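Local structure of histidine triad (HIT) protein (Marinobacter aquaeolei, 3OHE) at the interface of chains A and B. The protein belongs to the histidine triad family, whose members hydrolyse nucleotide conjugates or transfer nucleotidyl groups, and is probably a calcium-binding hydrolase. Numbering follows the deposited sequence. Chains: chain A/B, Histidine triad (HIT) protein.

The interface of chains A and B. Residues chain A 45-46, 82-85; chain B 77-78.
The start of strand 77-82 of chain B meets two loops of chain A in the two-fold interface of the HIT-fold pair. B:Lys77 reaches between these loops, with A:Glu46 on one side and A:Leu83 to A:Asn85 on the other. Its CG is anti to the backbone N (chi1 -172°), and the chain bends at chi2 and chi4. The last bend turns the ammonium group back towards its own strand, where B:Lys77 NZ bonds B:Met78 O at 2.9 Å, in the carbonyl plane. B:Lys77 NZ also donates to A:Leu83 O at 2.8 Å, tilted 30° from the plane of the A:Leu83 carbonyl. A salt bridge joins B:Lys77 NZ to A:Glu46 OE2 at 3.1 Å. The hydrogen bonds from NZ to the two carboxylate oxygens are weak, so the link may be largely electrostatic. The carboxylate probably offsets the lysine charge.

A:Glu46 folds at chi2 (-71°) and presents its carboxylate to the strand. A:Glu46 OE2 accepts a hydrogen bond from the backbone N of B:Met78 at 2.9 Å on its syn side, well out of the carboxylate plane, and this bond is nearly straight at the hydrogen. OE2 takes the main-chain N-H, while the lysine NZ lies about equally near both carboxylate oxygens. B:Met78 is a selenomethionine. Its side chain crosses that of A:Glu46 at about a right angle, with CB near the carboxylate.

The methylenes of B:Lys77 run between the two loops. B:Lys77 CD lies 3.6 Å from A:Arg45 NH2, and B:Lys77 CG lies 3.7 Å from the amide OD1 of A:Asn85. Two mutually bonded waters extend the polar network. Water 1 links NZ to A:Arg45 O. Water 2 joins A:Glu46 OE1, A:Ala82 O and B:Met78 O.

Each contact recurs with the chains exchanged. HIT proteins commonly form dimers, so this two-fold pair may be the biological one, though the structure alone does not show it. In the fold, A:Arg45 and A:Glu46 lie just before the 3-10 helix 47-49, and A:Leu83 to A:Asn85 follow the end of strand 77-82.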
ATOM      1  N   ARG A  45     -10.488  -3.720  -9.479  1.00  7.64           N
ATOM      2  CA  ARG A  45      -9.685  -2.494  -9.466  1.00  7.94           C
ATOM      3  C   ARG A  45      -9.034  -2.219  -8.105  1.00  7.90           C
ATOM      4  O   ARG A  45      -7.963  -1.640  -8.051  1.00  8.63           O
ATOM      5  CB  ARG A  45     -10.557  -1.286  -9.864  1.00  7.39           C
ATOM      6  CG  ARG A  45     -11.015  -1.320 -11.309  1.00  9.65           C
ATOM      7  CD  ARG A  45     -12.136  -0.302 -11.582  1.00 11.57           C
ATOM      8  NE  ARG A  45     -11.774   1.048 -11.175  1.00 13.58           N
ATOM      9  CZ  ARG A  45     -11.087   1.908 -11.910  1.00 13.02           C
ATOM     10  NH1 ARG A  45     -10.751   1.612 -13.152  1.00 15.09           N
ATOM     11  NH2 ARG A  45     -10.777   3.125 -11.423  1.00 16.67           N
ATOM     12  N   GLU A  46      -9.710  -2.603  -7.029  1.00  7.47           N
ATOM     13  CA  GLU A  46      -9.366  -2.235  -5.675  1.00  8.28           C
ATOM     14  C   GLU A  46      -9.386  -3.466  -4.776  1.00  8.09           C
ATOM     15  O   GLU A  46     -10.175  -4.382  -4.994  1.00  8.11           O
ATOM     16  CB  GLU A  46     -10.409  -1.249  -5.097  1.00  8.54           C
ATOM     17  CG  GLU A  46     -10.636   0.005  -5.933  1.00 10.13           C
ATOM     18  CD  GLU A  46      -9.462   0.983  -5.900  1.00 10.60           C
ATOM     19  OE1 GLU A  46      -8.456   0.765  -5.152  1.00 14.72           O
ATOM     20  OE2 GLU A  46      -9.560   2.021  -6.630  1.00 14.61           O
ATOM     21  N   ALA A  82      -0.935  -0.435  -3.305  1.00  6.19           N
ATOM     22  CA  ALA A  82      -1.870  -0.701  -4.404  1.00  6.72           C
ATOM     23  C   ALA A  82      -2.222   0.709  -4.926  1.00  6.48           C
ATOM     24  O   ALA A  82      -2.870   1.486  -4.223  1.00  7.47           O
ATOM     25  CB  ALA A  82      -3.131  -1.457  -3.886  1.00  8.48           C
ATOM     26  N   LEU A  83      -1.763   1.041  -6.139  1.00  6.64           N
ATOM     27  CA  LEU A  83      -1.886   2.361  -6.733  1.00  6.74           C
ATOM     28  C   LEU A  83      -2.818   2.223  -7.971  1.00  7.37           C
ATOM     29  O   LEU A  83      -4.021   2.488  -7.862  1.00  8.84           O
ATOM     30  CB  LEU A  83      -0.492   2.909  -7.035  1.00  8.71           C
ATOM     31  CG  LEU A  83       0.443   2.976  -5.848  1.00  8.97           C
ATOM     32  CD1 LEU A  83       1.827   3.429  -6.278  1.00 11.49           C
ATOM     33  CD2 LEU A  83      -0.121   3.826  -4.709  1.00  9.87           C
ATOM     34  N   GLY A  84      -2.282   1.837  -9.122  1.00  6.98           N
ATOM     35  CA  GLY A  84      -3.129   1.509 -10.258  1.00  8.32           C
ATOM     36  C   GLY A  84      -3.785   2.677 -10.967  1.00  8.03           C
ATOM     37  O   GLY A  84      -4.865   2.514 -11.530  1.00  8.88           O
ATOM     38  N   ASN A  85      -3.145   3.852 -10.981  1.00  8.24           N
ATOM     39  CA  ASN A  85      -3.780   4.996 -11.610  1.00  8.68           C
ATOM     40  C   ASN A  85      -3.910   4.815 -13.119  1.00 10.11           C
ATOM     41  O   ASN A  85      -4.890   5.303 -13.697  1.00 13.26           O
ATOM     42  CB  ASN A  85      -3.026   6.260 -11.293  1.00  8.31           C
ATOM     43  CG  ASN A  85      -3.070   6.584  -9.807  1.00 10.66           C
ATOM     44  OD1 ASN A  85      -4.013   6.212  -9.119  1.00 10.51           O
ATOM     45  ND2 ASN A  85      -2.060   7.291  -9.328  1.00 15.18           N
TER
ATOM     46  N   LYS B  77     -10.165   6.623  -8.268  1.00  7.40           N
ATOM     47  CA  LYS B  77      -9.258   5.504  -7.951  1.00  7.33           C
ATOM     48  C   LYS B  77      -8.694   5.710  -6.550  1.00  7.11           C
ATOM     49  O   LYS B  77      -8.404   6.837  -6.194  1.00  7.59           O
ATOM     50  CB  LYS B  77      -8.111   5.456  -8.954  1.00  7.92           C
ATOM     51  CG  LYS B  77      -7.182   4.233  -8.859  1.00  8.04           C
ATOM     52  CD  LYS B  77      -7.899   2.933  -9.273  1.00  8.89           C
ATOM     53  CE  LYS B  77      -7.021   1.688  -8.984  1.00 10.75           C
ATOM     54  NZ  LYS B  77      -6.639   1.630  -7.497  1.00 11.73           N
HETATM   55  N   MSE B  78      -8.562   4.638  -5.774  0.70  6.50           N
HETATM   56  CA  MSE B  78      -7.837   4.723  -4.508  0.70  7.21           C
HETATM   57  C   MSE B  78      -6.366   4.423  -4.651  0.70  6.72           C
HETATM   58  O   MSE B  78      -5.962   3.618  -5.495  0.70  7.55           O
HETATM   59  CB  MSE B  78      -8.357   3.755  -3.443  0.70  8.41           C
HETATM   60  CG  MSE B  78      -9.778   4.005  -3.033  0.70  6.92           C
HETATM   61 SE   MSE B  78     -10.003   5.721  -2.123  0.52  7.93          SE
HETATM   62  CE  MSE B  78      -8.901   5.513  -0.557  0.70  9.83           C
TER
HETATM   63  O   HOH W   1      -5.670  -0.906  -6.624  1.00  9.63           O
HETATM   64  O   HOH W   2      -5.640   0.882  -4.153  1.00 15.44           O